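PDB 4QGR: DegT/DnrJ/EryC1/StrS aminotransferase from Brucella abortus 2308, which probably acts as a pyridoxal phosphate-dependent aminotransferase, moving amino groups between substrates with the help of its cofactor. Local coordinates for residues L70-M75 with I239-R244; E58-C63 with G207-T212. One frame throughout, in Å; residues are numbered along the deposited sequence.

Interaction 1 (L70-M75 with I239-R244); sequences LQMPLM and IGINSR. With PLP (pyridoxal-5'-phosphate), chain G; ACT (acetate ion), chain D.
Met72 holds CG anti to its own carbonyl carbon (chi1 -68°), and its chain bends at chi3 (-86°), which brings CE to Ser243. Ile241 has CG1 between its backbone N and carbonyl carbon (chi1 59°), and its CD1 lies 3.7 Å from Met72 CG. The two side chains cross at a slant. Met72 CE rests 3.6 Å from Ser243 OG, whose polar partners are Asp68 and the backbone N of Ala64. At the other end of the contact, Met75 CE comes within 3.6 Å of Ile239 O. Gln71 NE2 lies 4.1 Å from Ile241 CG2. In this PLP fold type I enzyme, helix 68-76 packs mainly through its two methionines against the loop before helix 247-278. The far side of that loop faces the cofactor site of the second subunit. There Asn242 ND2 donates to PLP O2P at 2.8 Å, so this subunit helps to hold the phosphate in its neighbour's site, and the reverse probably holds too. Lys199 and Ser194 of the second subunit are hydrogen-bonded to the same PLP. Arg244 takes an acetate ion at its guanidinium edge: NH1 bonds ACT O and NH2 bonds ACT OXT. Its NH2 also salt-bridges Asp206 of the second subunit.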
# COMPACT_ATOMS: atom_id res chain seq x y z
N LEU A 70 4.59 9.95 -0.55
CA LEU A 70 4.51 11.19 -1.34
C LEU A 70 3.07 11.60 -1.63
O LEU A 70 2.76 12.80 -1.66
CB LEU A 70 5.24 10.99 -2.68
CG LEU A 70 6.75 10.68 -2.59
CD1 LEU A 70 7.28 10.14 -3.90
CD2 LEU A 70 7.48 11.97 -2.25
N GLN A 71 2.19 10.62 -1.84
CA GLN A 71 0.79 10.89 -2.12
C GLN A 71 0.09 11.52 -0.91
O GLN A 71 -0.67 12.48 -1.06
CB GLN A 71 0.07 9.59 -2.48
CG GLN A 71 -1.44 9.72 -2.75
CD GLN A 71 -2.04 8.35 -3.10
OE1 GLN A 71 -1.31 7.38 -3.30
NE2 GLN A 71 -3.36 8.24 -3.04
N MET A 72 0.28 10.96 0.27
CA MET A 72 -0.52 11.44 1.39
C MET A 72 -0.36 12.92 1.73
O MET A 72 -1.37 13.61 2.02
CB MET A 72 -0.33 10.53 2.61
CG MET A 72 -0.93 9.15 2.38
SD MET A 72 -0.91 8.17 3.91
CE MET A 72 0.72 7.43 3.91
N PRO A 73 0.87 13.46 1.69
CA PRO A 73 0.99 14.89 1.95
C PRO A 73 0.24 15.75 0.91
O PRO A 73 -0.27 16.82 1.28
CB PRO A 73 2.48 15.13 1.89
CG PRO A 73 3.08 13.84 2.34
CD PRO A 73 2.17 12.78 1.80
N LEU A 74 0.21 15.31 -0.36
CA LEU A 74 -0.56 16.05 -1.36
C LEU A 74 -2.04 16.03 -1.00
O LEU A 74 -2.75 17.05 -1.15
CB LEU A 74 -0.36 15.44 -2.76
CG LEU A 74 1.06 15.52 -3.32
CD1 LEU A 74 1.17 14.74 -4.63
CD2 LEU A 74 1.45 16.95 -3.60
N MET A 75 -2.53 14.88 -0.52
CA MET A 75 -3.92 14.77 -0.12
C MET A 75 -4.26 15.68 1.06
O MET A 75 -5.32 16.35 1.06
CB MET A 75 -4.31 13.33 0.21
CG MET A 75 -4.21 12.36 -0.95
SD MET A 75 -4.44 10.67 -0.46
CE MET A 75 -6.14 10.63 0.07
N ILE A 239 -11.35 11.68 3.02
CA ILE A 239 -10.98 10.57 2.18
C ILE A 239 -9.55 10.20 2.54
O ILE A 239 -8.65 11.08 2.60
CB ILE A 239 -11.03 10.93 0.68
CG1 ILE A 239 -12.46 11.37 0.25
CG2 ILE A 239 -10.49 9.78 -0.15
CD1 ILE A 239 -13.58 10.45 0.66
N GLY A 240 -9.33 8.91 2.74
CA GLY A 240 -7.96 8.41 2.98
C GLY A 240 -7.62 7.15 2.20
O GLY A 240 -8.26 6.84 1.18
N ILE A 241 -6.59 6.43 2.69
CA ILE A 241 -6.15 5.18 2.11
C ILE A 241 -5.82 4.18 3.22
O ILE A 241 -6.04 4.47 4.42
CB ILE A 241 -4.95 5.42 1.18
CG1 ILE A 241 -3.77 6.05 1.95
CG2 ILE A 241 -5.31 6.30 -0.02
CD1 ILE A 241 -2.50 6.07 1.11
N ASN A 242 -5.32 3.01 2.84
CA ASN A 242 -4.77 2.09 3.83
C ASN A 242 -3.28 2.05 3.61
O ASN A 242 -2.83 1.40 2.68
CB ASN A 242 -5.32 0.67 3.63
CG ASN A 242 -4.73 -0.33 4.61
OD1 ASN A 242 -3.88 -0.01 5.44
ND2 ASN A 242 -5.16 -1.57 4.50
N SER A 243 -2.51 2.68 4.50
CA SER A 243 -1.06 2.72 4.30
C SER A 243 -0.29 2.62 5.60
O SER A 243 0.12 3.64 6.17
CB SER A 243 -0.66 3.97 3.54
OG SER A 243 0.70 3.94 3.21
N ARG A 244 -0.08 1.39 6.06
CA ARG A 244 0.58 1.09 7.33
C ARG A 244 1.88 0.34 7.09
O ARG A 244 1.99 -0.49 6.17
CB ARG A 244 -0.34 0.26 8.23
CG ARG A 244 -1.61 1.01 8.63
CD ARG A 244 -2.57 0.16 9.46
NE ARG A 244 -3.22 -0.88 8.67
CZ ARG A 244 -4.49 -1.24 8.76
NH1 ARG A 244 -5.32 -0.63 9.62
NH2 ARG A 244 -4.93 -2.24 8.04
N1 PLP G . -14.02 -4.16 2.15
C2 PLP G . -14.53 -4.67 3.29
C2A PLP G . -15.95 -5.19 3.32
C3 PLP G . -13.68 -4.78 4.51
O3 PLP G . -14.15 -5.33 5.64
C4 PLP G . -12.30 -4.25 4.45
C4A PLP G . -11.35 -4.34 5.57
O4A PLP G . -11.60 -5.08 6.48
C5 PLP G . -11.85 -3.71 3.17
C6 PLP G . -12.75 -3.68 2.09
C5A PLP G . -10.43 -3.14 3.09
O4P PLP G . -9.45 -4.18 3.22
P PLP G . -8.03 -3.83 3.86
O1P PLP G . -7.17 -5.02 3.46
O2P PLP G . -7.52 -2.48 3.35
O3P PLP G . -8.34 -3.79 5.36
C ACT D . -8.46 -2.45 8.44
O ACT D . -8.13 -1.64 9.35
OXT ACT D . -7.87 -2.52 7.36
CH3 ACT D . -9.61 -3.40 8.67

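Interaction 2 (E58-C63 with G207-T212); sequences EHVIAC and GGAMFT
Ile61 and Met210 meet at the apolar centre, where Ile61 CG2 lies 3.6 Å from Met210 CE. The bend of the methionine at chi3 (-70°) puts this methyl beside Ile61, with Cys63 SG 4.3 Å from Met210 CE. On the opposite face of the sheet, Val60 and Phe211 run side by side, pointing the same way. Val60 CG2 sits in the plane of the phenyl ring at its edge, 3.9 Å from Phe211 CD1. Ala62 and Ala209 form a close non-hydrogen-bonded pair, with their CA atoms 4.1 Å apart. Six backbone hydrogen bonds join the antiparallel strands. The bond from Ile61 N to Met210 O is 2.8 Å long and almost straight (178°). The bond from His59 N to Thr212 O is more bent (131°). Thr212 O also lies at the edge of the His59 ring, 3.4 Å from His59 CD2. Thr212 OG1 is bonded to His189 O and Asp214 N. The pair forms one margin of the mixed, largely parallel sheet of the PLP fold type I large domain, with strand 59-63 at the edge within this chain and strand 190-194 beyond 208-212. Helix 42-55 covers the Val60 and Phe211 face; helices 68-76 and 215-224 cover the other.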
# COMPACT_ATOMS: atom_id res chain seq x y z
N GLU A 58 10.55 15.78 14.71
CA GLU A 58 9.66 15.55 15.87
C GLU A 58 8.66 14.45 15.61
O GLU A 58 8.25 13.75 16.56
CB GLU A 58 8.89 16.81 16.21
CG GLU A 58 9.78 17.97 16.64
CD GLU A 58 8.98 19.20 17.03
OE1 GLU A 58 7.92 19.07 17.70
OE2 GLU A 58 9.42 20.31 16.66
N HIS A 59 8.23 14.30 14.38
CA HIS A 59 7.18 13.33 14.03
C HIS A 59 7.61 12.43 12.91
O HIS A 59 7.97 12.92 11.84
CB HIS A 59 5.86 14.03 13.62
CG HIS A 59 5.36 15.01 14.65
ND1 HIS A 59 4.65 14.61 15.76
CD2 HIS A 59 5.52 16.35 14.76
CE1 HIS A 59 4.41 15.67 16.53
NE2 HIS A 59 4.91 16.74 15.93
N VAL A 60 7.51 11.12 13.13
CA VAL A 60 7.73 10.11 12.08
C VAL A 60 6.45 9.33 11.95
O VAL A 60 5.92 8.81 12.96
CB VAL A 60 8.86 9.14 12.41
CG1 VAL A 60 8.95 8.03 11.32
CG2 VAL A 60 10.19 9.91 12.59
N ILE A 61 5.93 9.30 10.73
CA ILE A 61 4.66 8.63 10.45
C ILE A 61 4.96 7.47 9.49
O ILE A 61 5.06 7.66 8.26
CB ILE A 61 3.64 9.59 9.83
CG1 ILE A 61 3.43 10.84 10.70
CG2 ILE A 61 2.32 8.86 9.61
CD1 ILE A 61 4.30 12.00 10.27
N ALA A 62 5.07 6.28 10.05
CA ALA A 62 5.38 5.09 9.22
C ALA A 62 4.19 4.78 8.32
O ALA A 62 3.06 5.06 8.69
CB ALA A 62 5.75 3.90 10.10
N CYS A 63 4.45 4.25 7.12
CA CYS A 63 3.36 3.89 6.19
C CYS A 63 3.80 2.72 5.31
O CYS A 63 4.85 2.10 5.56
CB CYS A 63 2.95 5.11 5.36
SG CYS A 63 4.28 5.95 4.45
N GLY A 207 7.70 -0.89 2.49
CA GLY A 207 7.48 -0.02 3.66
C GLY A 207 7.88 1.38 3.29
O GLY A 207 8.60 1.59 2.32
N GLY A 208 7.50 2.33 4.12
CA GLY A 208 7.79 3.74 3.91
C GLY A 208 7.58 4.57 5.15
O GLY A 208 7.14 4.05 6.17
N ALA A 209 7.91 5.85 5.09
CA ALA A 209 7.55 6.75 6.18
C ALA A 209 7.51 8.18 5.71
O ALA A 209 8.10 8.55 4.66
CB ALA A 209 8.55 6.63 7.31
N MET A 210 6.92 9.00 6.56
CA MET A 210 6.85 10.47 6.36
C MET A 210 7.38 11.13 7.60
O MET A 210 7.28 10.57 8.69
CB MET A 210 5.42 10.93 6.07
CG MET A 210 4.82 10.21 4.86
SD MET A 210 3.06 10.47 4.63
CE MET A 210 2.47 9.53 6.03
N PHE A 211 7.91 12.33 7.41
CA PHE A 211 8.62 13.07 8.44
C PHE A 211 8.15 14.52 8.48
O PHE A 211 7.99 15.16 7.43
CB PHE A 211 10.12 13.04 8.16
CG PHE A 211 10.65 11.68 7.82
CD1 PHE A 211 10.72 10.69 8.79
CD2 PHE A 211 11.09 11.38 6.55
CE1 PHE A 211 11.22 9.43 8.52
CE2 PHE A 211 11.56 10.10 6.26
CZ PHE A 211 11.65 9.13 7.24
N THR A 212 7.92 15.07 9.67
CA THR A 212 7.62 16.48 9.75
C THR A 212 7.77 16.98 11.19
O THR A 212 7.67 16.21 12.14
CB THR A 212 6.20 16.81 9.25
OG1 THR A 212 6.04 18.23 9.15
CG2 THR A 212 5.11 16.20 10.12

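How the interactions relate
The centres of interactions 1 and 2 are about 12 Å apart, and the two contacts touch. Their segments alternate along the chain in the order 58-63, 70-75, 207-212, 239-244. Helix 68-76 is the next element after strand 59-63, across a short connection, so the first halves are neighbours in sequence. The helix, the 239-244 loop and strand 59-63 meet one another around Met72. Met72 CE joins the two contacts, 3.5 Å from Met210 CE. Ser243 O also packs on Cys63 CB. Both contacts border cofactor sites: Gly207 and Leu70 touch one PLP, and Asn242 binds the PLP held by the second subunit. The shared packing is consistent with the surroundings of the two sites being linked through this region.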